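Uncharacterized protein (Legionella longbeachae NSW150, PDB 4JZA) probably acts as a phosphoinositide phosphatase that removes the 3-phosphate from phosphatidylinositol 3-phosphate, a reaction linked to lipid metabolism in the encounter between Legionella and its host. Local coordinates at residues A[47-52]-A[103-108]; A[56-61]-A[130-135]; A[339-344]-A[652-657]; A[605-610]-A[615-620]. One frame throughout, in Å; residues are numbered along the deposited sequence.

Interaction 1 (A[47-52]-A[103-108]); sequences RRVDSL and ERFTAK
Val49 and Leu52 meet Phe105 and Thr106 where the helical segments 47-52 and 103-108 run side by side in the same direction, their axes 10.6 Å apart and only 6° from parallel. At that spacing the side chains bridge the gap, and Phe105 contributes the largest share of the buried surface. Its CG stands anti to the backbone N (chi1 166°), which carries the ring toward the other helix, where Val49 CG1 sits over one face, 3.9 Å from the ring centroid: a CH-pi contact that suits a branched residue with a methyl to spare. Leu52 CB comes to the rim of the same ring, near its plane, 4.2 Å from Phe105 CE2. These two helices, 41-62 and 95-116, belong to a helical bundle with helix 74-87, which probably runs antiparallel to them; its Cys84 touches Phe105 and its Lys85 touches Val49. One turn on, Leu52 extends CD1 obliquely across Thr106, 3.7 Å from OG1 and 4.1 Å from CG2. Threonine is tolerated in this buried setting because OG1 is hydrogen-bonded to Leu102 O of its own helix, while its methyl adds to the apolar surface.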
# COMPACT_ATOMS: atom_id res chain seq x y z
N ARG A 47 -9.77 -10.07 -10.34
CA ARG A 47 -9.99 -9.25 -9.15
C ARG A 47 -8.96 -8.17 -9.13
O ARG A 47 -9.30 -7.03 -8.83
CB ARG A 47 -9.99 -10.01 -7.81
CG ARG A 47 -11.16 -10.95 -7.60
CD ARG A 47 -11.06 -11.69 -6.26
NE ARG A 47 -11.93 -10.96 -5.36
CZ ARG A 47 -11.64 -10.52 -4.14
NH1 ARG A 47 -10.49 -10.79 -3.51
NH2 ARG A 47 -12.54 -9.81 -3.51
N ARG A 48 -7.73 -8.50 -9.50
CA ARG A 48 -6.63 -7.51 -9.41
C ARG A 48 -6.77 -6.46 -10.49
O ARG A 48 -6.59 -5.29 -10.22
CB ARG A 48 -5.27 -8.17 -9.53
CG ARG A 48 -4.13 -7.35 -8.95
CD ARG A 48 -3.82 -7.77 -7.54
NE ARG A 48 -3.03 -6.77 -6.88
CZ ARG A 48 -3.53 -5.66 -6.38
NH1 ARG A 48 -4.82 -5.44 -6.43
NH2 ARG A 48 -2.74 -4.76 -5.81
N VAL A 49 -7.08 -6.89 -11.70
CA VAL A 49 -7.36 -5.93 -12.74
C VAL A 49 -8.45 -4.97 -12.28
O VAL A 49 -8.27 -3.75 -12.33
CB VAL A 49 -7.78 -6.60 -14.07
CG1 VAL A 49 -8.28 -5.56 -15.06
CG2 VAL A 49 -6.60 -7.32 -14.70
N ASP A 50 -9.56 -5.53 -11.82
CA ASP A 50 -10.73 -4.73 -11.47
C ASP A 50 -10.39 -3.77 -10.35
O ASP A 50 -10.72 -2.61 -10.39
CB ASP A 50 -11.90 -5.66 -11.10
CG ASP A 50 -13.18 -4.91 -10.65
OD1 ASP A 50 -13.81 -4.14 -11.42
OD2 ASP A 50 -13.59 -5.12 -9.51
N SER A 51 -9.67 -4.23 -9.36
CA SER A 51 -9.36 -3.36 -8.23
C SER A 51 -8.47 -2.18 -8.61
O SER A 51 -8.62 -1.10 -8.05
CB SER A 51 -8.69 -4.15 -7.10
OG SER A 51 -8.68 -3.42 -5.90
N LEU A 52 -7.52 -2.40 -9.51
CA LEU A 52 -6.61 -1.35 -9.93
C LEU A 52 -7.30 -0.34 -10.84
O LEU A 52 -6.97 0.87 -10.85
CB LEU A 52 -5.36 -1.95 -10.60
CG LEU A 52 -4.44 -2.73 -9.67
CD1 LEU A 52 -3.31 -3.32 -10.46
CD2 LEU A 52 -3.87 -1.90 -8.53
N GLU A 103 0.79 -7.74 -15.73
CA GLU A 103 1.94 -6.81 -15.75
C GLU A 103 1.70 -5.75 -16.85
O GLU A 103 1.95 -4.56 -16.66
CB GLU A 103 3.25 -7.53 -15.98
CG GLU A 103 3.81 -8.35 -14.81
CD GLU A 103 4.97 -9.33 -15.20
OE1 GLU A 103 5.60 -9.13 -16.23
OE2 GLU A 103 5.29 -10.30 -14.47
N ARG A 104 1.15 -6.20 -17.98
CA ARG A 104 0.93 -5.31 -19.10
C ARG A 104 -0.11 -4.26 -18.79
O ARG A 104 0.07 -3.12 -19.14
CB ARG A 104 0.44 -6.09 -20.32
CG ARG A 104 1.51 -6.79 -21.15
CD ARG A 104 0.95 -7.29 -22.49
NE ARG A 104 1.98 -8.01 -23.26
CZ ARG A 104 2.03 -9.33 -23.47
NH1 ARG A 104 1.09 -10.13 -22.96
NH2 ARG A 104 3.02 -9.84 -24.19
N PHE A 105 -1.22 -4.67 -18.19
CA PHE A 105 -2.33 -3.78 -17.87
C PHE A 105 -1.88 -2.76 -16.82
O PHE A 105 -2.19 -1.56 -16.92
CB PHE A 105 -3.55 -4.59 -17.40
CG PHE A 105 -4.61 -3.76 -16.75
CD1 PHE A 105 -5.60 -3.16 -17.51
CD2 PHE A 105 -4.62 -3.56 -15.36
CE1 PHE A 105 -6.57 -2.38 -16.90
CE2 PHE A 105 -5.57 -2.77 -14.75
CZ PHE A 105 -6.54 -2.17 -15.52
N THR A 106 -1.12 -3.22 -15.86
CA THR A 106 -0.71 -2.35 -14.79
C THR A 106 0.25 -1.26 -15.35
O THR A 106 0.10 -0.07 -15.08
CB THR A 106 -0.09 -3.19 -13.63
OG1 THR A 106 -1.00 -4.25 -13.23
CG2 THR A 106 0.18 -2.31 -12.44
N ALA A 107 1.23 -1.68 -16.15
CA ALA A 107 2.19 -0.74 -16.77
C ALA A 107 1.49 0.32 -17.60
O ALA A 107 1.92 1.45 -17.59
CB ALA A 107 3.16 -1.48 -17.66
N LYS A 108 0.42 -0.05 -18.31
CA LYS A 108 -0.38 0.92 -19.00
C LYS A 108 -0.93 1.98 -18.08
O LYS A 108 -0.89 3.12 -18.44
CB LYS A 108 -1.51 0.28 -19.75
CG LYS A 108 -1.06 -0.31 -21.07
CD LYS A 108 -2.28 -0.79 -21.82
CE LYS A 108 -1.94 -1.58 -23.07
NZ LYS A 108 -3.02 -2.59 -23.35

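Interaction 2 (A[56-61]-A[130-135]); sequences FYFLID and NEAEQY
Phe58 reaches across to Ala132 and Tyr135, and Leu59 packs beside it on Ala132. The Phe58 ring does most of the touching: its CZ comes 3.6 Å from Tyr135 CB, its CD1 lies 4.0 Å from Ala132 CB, and the carbonyl carbon of Tyr135 stands over one face, displaced toward the rim. A chi1 of -172° swings the phenyl group out from its own helix, on the side opposite the backbone N, and it lies along the other one. Ala132 CB also meets Leu59 CB at 4.0 Å. A small residue suits this point because the backbones are nearest here, with Leu59 CA and Ala132 CA 5.6 Å apart. The helix segments cross almost at right angles, 94°, with 8.3 Å between axes, which confines the contact to one patch.

A second shell encloses that patch. Helix 315-325 supplies Phe320 against Leu59 and Ala132 and Val324 against Phe58, while Ile113 of helix 95-116 and Trp117 pack on Leu59. Tyr135 offers only its CB and backbone to Phe58; its ring leads away to meet His342, and its OH is hydrogen-bonded to Gln317 OE1. Glu133, whose CB points away from the patch, uses OE1 for a salt bridge to Arg48 NH1 and a hydrogen bond to Ser51 OG, joining the same two helices a few turns earlier on helix 41-62. The patch itself is therefore held by shape and dispersion, whereas directional bonds around its margin probably help to set how helix 122-140 is placed and turned.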
# COMPACT_ATOMS: atom_id res chain seq x y z
N PHE A 56 -7.56 3.50 -10.20
CA PHE A 56 -7.37 4.65 -11.10
C PHE A 56 -8.50 5.66 -10.94
O PHE A 56 -8.23 6.86 -10.84
CB PHE A 56 -7.26 4.26 -12.57
CG PHE A 56 -7.02 5.43 -13.49
CD1 PHE A 56 -7.01 6.70 -13.05
CD2 PHE A 56 -6.74 5.24 -14.75
CE1 PHE A 56 -6.79 7.76 -13.89
CE2 PHE A 56 -6.48 6.30 -15.59
CZ PHE A 56 -6.52 7.55 -15.16
N TYR A 57 -9.75 5.18 -10.92
CA TYR A 57 -10.88 6.05 -10.74
C TYR A 57 -10.81 6.79 -9.42
O TYR A 57 -11.05 8.00 -9.39
CB TYR A 57 -12.20 5.31 -10.85
CG TYR A 57 -12.65 5.15 -12.27
CD1 TYR A 57 -11.94 4.36 -13.15
CD2 TYR A 57 -13.78 5.81 -12.75
CE1 TYR A 57 -12.34 4.20 -14.46
CE2 TYR A 57 -14.20 5.66 -14.07
CZ TYR A 57 -13.47 4.84 -14.92
OH TYR A 57 -13.88 4.66 -16.24
N PHE A 58 -10.44 6.12 -8.34
CA PHE A 58 -10.30 6.85 -7.09
C PHE A 58 -9.31 7.99 -7.25
O PHE A 58 -9.49 9.09 -6.72
CB PHE A 58 -9.80 5.94 -6.01
CG PHE A 58 -9.81 6.56 -4.65
CD1 PHE A 58 -8.72 7.26 -4.21
CD2 PHE A 58 -10.90 6.41 -3.82
CE1 PHE A 58 -8.72 7.84 -2.99
CE2 PHE A 58 -10.92 6.98 -2.58
CZ PHE A 58 -9.82 7.69 -2.16
N LEU A 59 -8.23 7.70 -7.94
CA LEU A 59 -7.11 8.64 -8.08
C LEU A 59 -7.56 9.87 -8.81
O LEU A 59 -7.28 11.01 -8.40
CB LEU A 59 -5.96 7.93 -8.82
CG LEU A 59 -4.73 8.75 -9.13
CD1 LEU A 59 -4.05 9.32 -7.90
CD2 LEU A 59 -3.78 7.90 -9.95
N ILE A 60 -8.27 9.66 -9.91
CA ILE A 60 -8.63 10.76 -10.78
C ILE A 60 -9.72 11.63 -10.17
O ILE A 60 -9.72 12.85 -10.36
CB ILE A 60 -8.96 10.30 -12.22
CG1 ILE A 60 -8.87 11.48 -13.18
CG2 ILE A 60 -10.30 9.62 -12.29
CD1 ILE A 60 -8.65 11.06 -14.63
N ASP A 61 -10.62 11.02 -9.41
CA ASP A 61 -11.65 11.75 -8.70
C ASP A 61 -11.06 12.46 -7.45
O ASP A 61 -11.58 13.46 -7.03
CB ASP A 61 -12.81 10.81 -8.30
CG ASP A 61 -13.61 10.26 -9.52
OD1 ASP A 61 -13.43 10.77 -10.64
OD2 ASP A 61 -14.40 9.30 -9.36
N ASN A 130 -0.94 2.61 -6.06
CA ASN A 130 -0.86 1.65 -4.98
C ASN A 130 -1.63 2.17 -3.81
O ASN A 130 -2.39 1.46 -3.20
CB ASN A 130 0.59 1.43 -4.60
CG ASN A 130 0.76 0.32 -3.57
OD1 ASN A 130 0.36 -0.82 -3.79
ND2 ASN A 130 1.39 0.65 -2.44
N GLU A 131 -1.43 3.45 -3.53
CA GLU A 131 -2.06 4.15 -2.35
C GLU A 131 -3.48 4.56 -2.62
O GLU A 131 -4.33 4.47 -1.75
CB GLU A 131 -1.18 5.34 -1.83
CG GLU A 131 0.13 4.84 -1.21
CD GLU A 131 1.19 5.89 -1.01
OE1 GLU A 131 0.96 6.96 -0.42
OE2 GLU A 131 2.32 5.66 -1.42
N ALA A 132 -3.78 4.96 -3.84
CA ALA A 132 -5.19 5.14 -4.21
C ALA A 132 -5.99 3.87 -4.02
O ALA A 132 -7.09 3.92 -3.54
CB ALA A 132 -5.35 5.65 -5.64
N GLU A 133 -5.45 2.72 -4.34
CA GLU A 133 -6.21 1.50 -4.13
C GLU A 133 -6.52 1.27 -2.65
O GLU A 133 -7.60 0.83 -2.30
CB GLU A 133 -5.44 0.30 -4.66
CG GLU A 133 -6.30 -0.95 -4.71
CD GLU A 133 -5.51 -2.25 -4.82
OE1 GLU A 133 -6.17 -3.21 -5.22
OE2 GLU A 133 -4.28 -2.32 -4.52
N GLN A 134 -5.56 1.57 -1.78
CA GLN A 134 -5.74 1.37 -0.36
C GLN A 134 -6.86 2.21 0.20
O GLN A 134 -7.69 1.71 0.91
CB GLN A 134 -4.44 1.76 0.34
CG GLN A 134 -3.22 0.87 0.07
CD GLN A 134 -2.00 1.44 0.72
OE1 GLN A 134 -2.11 2.27 1.52
NE2 GLN A 134 -0.89 0.97 0.48
N TYR A 135 -6.85 3.51 -0.12
CA TYR A 135 -7.91 4.43 0.29
C TYR A 135 -9.24 4.03 -0.40
O TYR A 135 -10.28 4.08 0.25
CB TYR A 135 -7.57 5.89 0.02
CG TYR A 135 -6.67 6.48 1.06
CD1 TYR A 135 -5.31 6.40 0.93
CD2 TYR A 135 -7.18 7.15 2.15
CE1 TYR A 135 -4.47 6.93 1.88
CE2 TYR A 135 -6.35 7.69 3.11
CZ TYR A 135 -5.00 7.55 2.96
OH TYR A 135 -4.15 8.05 3.89

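Interaction 3 (A[339-344]-A[652-657]); sequences SSRHRT and TDNEVK
The guanidinium of Arg341 carries the backbone carbonyl oxygen of Asn654 over one of its faces, with Asn654 O 3.3 Å from CZ and 3.0 Å from NH1. Clear acceptors for its nitrogens lie elsewhere: NH1 is hydrogen-bonded to Asn130 OD1, while NH2 forms a salt bridge with Glu133 OE2 and a hydrogen bond with Asn612 O. This is a meeting of two type I beta turns, Ser339 to His342 and Thr652 to Glu655, at the middle of the molecule, the contact lying about 3 Å from the centre of the chain. Arginine suits the place because one long side chain can cross between the turns and still offer several N-H groups to the polar atoms gathered around it. Its chain bends at chi3 (-80°), bringing NE and CZ round beneath the Asn654 carbonyl.

Asn654 occupies the third position of its turn, where asparagine is common, and its side chain slides past Arg341 in the opposite direction, the amide plane inclined 57° to the guanidinium. Glu655 folds back at chi2, and its CD lies 4.2 Å from Arg341 CD; the charged ends stay apart, NH1 being 5.2 Å from Glu655 OE2, so any attraction is probably long-range. Serine serves the opening of the other turn as the acceptor of an ST turn: Arg341 N donates to Ser339 OG at 3.1 Å, nearly straight at 166°.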
# COMPACT_ATOMS: atom_id res chain seq x y z
N SER A 339 -6.52 -1.66 4.83
CA SER A 339 -5.63 -2.61 4.22
C SER A 339 -4.29 -2.71 4.98
O SER A 339 -3.76 -1.74 5.49
CB SER A 339 -5.35 -2.13 2.80
OG SER A 339 -4.15 -2.72 2.26
N SER A 340 -3.74 -3.92 4.98
CA SER A 340 -2.45 -4.22 5.55
C SER A 340 -1.32 -3.30 5.04
O SER A 340 -0.30 -3.11 5.72
CB SER A 340 -2.10 -5.70 5.27
OG SER A 340 -1.59 -5.89 3.94
N ARG A 341 -1.44 -2.76 3.84
CA ARG A 341 -0.33 -1.92 3.33
C ARG A 341 -0.43 -0.49 3.81
O ARG A 341 0.45 0.32 3.57
CB ARG A 341 -0.37 -1.85 1.82
CG ARG A 341 -0.11 -3.13 1.09
CD ARG A 341 -0.53 -2.91 -0.37
NE ARG A 341 -1.96 -3.01 -0.58
CZ ARG A 341 -2.60 -2.54 -1.63
NH1 ARG A 341 -1.96 -1.91 -2.60
NH2 ARG A 341 -3.90 -2.71 -1.70
N HIS A 342 -1.54 -0.19 4.47
CA HIS A 342 -1.95 1.15 4.70
C HIS A 342 -1.58 1.50 6.12
O HIS A 342 -2.42 1.54 7.01
CB HIS A 342 -3.46 1.27 4.49
CG HIS A 342 -3.93 2.68 4.48
ND1 HIS A 342 -5.05 3.10 3.85
CD2 HIS A 342 -3.42 3.78 5.06
CE1 HIS A 342 -5.18 4.41 3.99
NE2 HIS A 342 -4.22 4.83 4.75
N ARG A 343 -0.31 1.85 6.32
CA ARG A 343 0.18 2.11 7.68
C ARG A 343 0.57 3.55 7.99
O ARG A 343 1.45 3.81 8.83
CB ARG A 343 1.32 1.12 7.94
CG ARG A 343 0.93 -0.27 7.48
CD ARG A 343 -0.17 -0.81 8.38
NE ARG A 343 0.48 -1.33 9.56
CZ ARG A 343 0.42 -0.79 10.73
NH1 ARG A 343 -0.34 0.24 10.94
NH2 ARG A 343 1.10 -1.31 11.72
N THR A 344 -0.10 4.49 7.29
CA THR A 344 0.12 5.91 7.43
C THR A 344 -0.88 6.62 8.38
O THR A 344 -0.70 7.79 8.71
CB THR A 344 0.05 6.60 6.06
OG1 THR A 344 -1.16 6.27 5.41
CG2 THR A 344 1.17 6.16 5.21
N THR A 652 2.56 -11.64 -3.48
CA THR A 652 3.49 -10.58 -3.78
C THR A 652 2.85 -9.44 -4.61
O THR A 652 3.31 -8.29 -4.52
CB THR A 652 4.71 -11.15 -4.50
OG1 THR A 652 5.43 -12.00 -3.61
CG2 THR A 652 5.61 -10.05 -4.95
N ASP A 653 1.80 -9.80 -5.36
CA ASP A 653 0.99 -8.90 -6.19
C ASP A 653 0.20 -7.83 -5.42
O ASP A 653 -0.52 -7.06 -6.03
CB ASP A 653 -0.09 -9.67 -6.99
CG ASP A 653 0.47 -10.48 -8.21
OD1 ASP A 653 1.68 -10.35 -8.58
OD2 ASP A 653 -0.35 -11.27 -8.78
N ASN A 654 0.29 -7.79 -4.09
CA ASN A 654 -0.50 -6.86 -3.35
C ASN A 654 0.07 -5.48 -3.48
O ASN A 654 -0.68 -4.50 -3.49
CB ASN A 654 -0.57 -7.23 -1.90
CG ASN A 654 0.77 -7.13 -1.24
OD1 ASN A 654 1.76 -7.56 -1.79
ND2 ASN A 654 0.81 -6.57 -0.09
N GLU A 655 1.39 -5.38 -3.57
CA GLU A 655 2.10 -4.07 -3.76
C GLU A 655 2.25 -3.85 -5.32
O GLU A 655 2.75 -4.73 -6.03
CB GLU A 655 3.46 -4.08 -3.01
CG GLU A 655 3.49 -3.70 -1.52
CD GLU A 655 3.49 -2.17 -1.30
OE1 GLU A 655 3.80 -1.66 -0.22
OE2 GLU A 655 3.18 -1.38 -2.20
N VAL A 656 1.76 -2.73 -5.87
CA VAL A 656 1.86 -2.48 -7.32
C VAL A 656 3.31 -2.59 -7.80
O VAL A 656 3.58 -3.19 -8.85
CB VAL A 656 1.27 -1.12 -7.70
CG1 VAL A 656 1.35 -0.84 -9.17
CG2 VAL A 656 -0.19 -1.08 -7.35
N LYS A 657 4.25 -2.06 -7.03
CA LYS A 657 5.65 -2.12 -7.44
C LYS A 657 6.12 -3.55 -7.57
O LYS A 657 6.99 -3.80 -8.35
CB LYS A 657 6.58 -1.37 -6.52
CG LYS A 657 6.70 -1.89 -5.12
CD LYS A 657 7.56 -0.90 -4.33
CE LYS A 657 8.42 -1.53 -3.22
NZ LYS A 657 7.69 -1.75 -1.95

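Interaction 4 (A[605-610]-A[615-620]); sequences QHEHAG and GSEGIK
His606 and Ile619 mark the closely fitted end of a hairpin-like reversal, in which the chain leaves helix 604-612 and the following loop turns back along it. Ile619 CG1 rests over the centre of the imidazole, 3.7 Å from the ring centroid and 9° off its normal, a CH-pi contact made with the two side chains crossing at about a right angle. His606 suits the spot by giving Ile619 a flat face while NE2 is hydrogen-bonded to Asp647 OD2. The fit stays close at the middle, where Glu617 CA approaches His606 O at 3.4 Å in a CA-H...O contact, and at Gly610, whose lack of a side chain lets Glu617 CG come within 3.5 Å of its CA.

The other margin is looser and partly exposed. Here Glu607 folds back at chi2 (-74°) to lay its carboxylate beside Glu617 CG, OE1 being 3.9 Å away. The planes of the two carboxylates are almost parallel; Glu607 is paired with Arg43, and Arg47 lies beside Glu617, though the model is too tight there to trust the details. Such arginines would probably ease the like charges. Back at the histidine, the loop approaches obliquely, Gly618 CA lying 3.7 Å from His606 CD2.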
# COMPACT_ATOMS: atom_id res chain seq x y z
N GLN A 605 -7.53 -18.45 4.66
CA GLN A 605 -6.57 -17.40 4.97
C GLN A 605 -6.11 -16.67 3.72
O GLN A 605 -5.76 -15.49 3.78
CB GLN A 605 -5.33 -17.98 5.65
CG GLN A 605 -5.57 -18.55 7.04
CD GLN A 605 -6.12 -17.52 8.01
OE1 GLN A 605 -5.97 -16.33 7.79
NE2 GLN A 605 -6.73 -17.98 9.08
N HIS A 606 -6.06 -17.36 2.60
CA HIS A 606 -5.56 -16.74 1.39
C HIS A 606 -6.52 -15.63 1.00
O HIS A 606 -6.09 -14.53 0.57
CB HIS A 606 -5.49 -17.74 0.22
CG HIS A 606 -4.51 -18.86 0.41
ND1 HIS A 606 -4.51 -19.69 1.51
CD2 HIS A 606 -3.59 -19.37 -0.44
CE1 HIS A 606 -3.59 -20.63 1.35
NE2 HIS A 606 -3.04 -20.47 0.17
N GLU A 607 -7.81 -15.91 1.14
CA GLU A 607 -8.87 -14.98 0.83
C GLU A 607 -8.86 -13.78 1.75
O GLU A 607 -9.07 -12.62 1.32
CB GLU A 607 -10.22 -15.67 0.89
CG GLU A 607 -10.33 -16.71 -0.19
CD GLU A 607 -10.53 -16.09 -1.56
OE1 GLU A 607 -10.09 -16.72 -2.60
OE2 GLU A 607 -11.13 -14.96 -1.60
N HIS A 608 -8.61 -14.05 3.01
CA HIS A 608 -8.52 -12.97 4.00
C HIS A 608 -7.41 -12.02 3.61
O HIS A 608 -7.64 -10.84 3.49
CB HIS A 608 -8.31 -13.55 5.39
CG HIS A 608 -8.54 -12.56 6.48
ND1 HIS A 608 -7.52 -12.04 7.24
CD2 HIS A 608 -9.68 -12.00 6.94
CE1 HIS A 608 -8.02 -11.21 8.13
NE2 HIS A 608 -9.33 -11.16 7.96
N ALA A 609 -6.21 -12.52 3.34
CA ALA A 609 -5.17 -11.68 2.70
C ALA A 609 -5.63 -10.93 1.44
O ALA A 609 -5.27 -9.76 1.22
CB ALA A 609 -3.96 -12.51 2.36
N GLY A 610 -6.38 -11.59 0.57
CA GLY A 610 -6.86 -10.95 -0.68
C GLY A 610 -7.68 -9.70 -0.46
O GLY A 610 -7.63 -8.75 -1.24
N GLY A 615 -7.29 -9.82 -5.60
CA GLY A 615 -6.48 -10.53 -6.57
C GLY A 615 -5.14 -10.95 -6.02
O GLY A 615 -4.32 -11.54 -6.71
N SER A 616 -4.93 -10.66 -4.75
CA SER A 616 -3.67 -10.94 -4.09
C SER A 616 -3.87 -12.09 -3.13
O SER A 616 -3.27 -12.14 -2.07
CB SER A 616 -3.16 -9.72 -3.36
OG SER A 616 -2.64 -8.80 -4.28
N GLU A 617 -4.74 -13.01 -3.50
CA GLU A 617 -5.11 -14.08 -2.62
C GLU A 617 -4.08 -15.17 -2.68
O GLU A 617 -4.15 -16.05 -3.52
CB GLU A 617 -6.46 -14.64 -3.04
CG GLU A 617 -7.62 -13.69 -2.78
CD GLU A 617 -7.95 -12.83 -3.97
OE1 GLU A 617 -7.74 -13.28 -5.10
OE2 GLU A 617 -8.44 -11.71 -3.78
N GLY A 618 -3.13 -15.10 -1.76
CA GLY A 618 -2.12 -16.15 -1.57
C GLY A 618 -1.46 -15.92 -0.23
O GLY A 618 -1.92 -15.08 0.50
N ILE A 619 -0.39 -16.66 0.06
CA ILE A 619 0.38 -16.56 1.26
C ILE A 619 1.85 -16.40 0.90
O ILE A 619 2.38 -17.05 0.03
CB ILE A 619 0.23 -17.85 2.10
CG1 ILE A 619 -1.23 -18.08 2.52
CG2 ILE A 619 1.14 -17.85 3.34
CD1 ILE A 619 -1.81 -16.93 3.29
N LYS A 620 2.55 -15.59 1.65
CA LYS A 620 3.94 -15.35 1.43
C LYS A 620 4.78 -16.55 1.77
O LYS A 620 4.62 -17.13 2.85
CB LYS A 620 4.38 -14.18 2.29
CG LYS A 620 5.37 -13.25 1.63
CD LYS A 620 4.75 -12.45 0.48
CE LYS A 620 5.85 -11.83 -0.38
NZ LYS A 620 6.80 -12.78 -1.04

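How the interactions relate
From the N terminus, helix 41-62 supplies the first segment of both interaction 1 and interaction 2. Interaction 1 closes a loop of 50 residues when helix 95-116 returns, and interaction 2 one of 68 when helix 122-140 arrives; because their segments alternate, the two loops cross, tying three helices of the N-terminal bundle together. Interaction 3 opens much later and spans 307 residues, joining the loop before strand 352-359 of the mixed sheet to the loop after helix 643-652. Interaction 4, a short local turn, falls within that span. Interaction 3 touches each of the others, so the helical bundle, sheet approach and late helical region meet around 339-344 and 652-657.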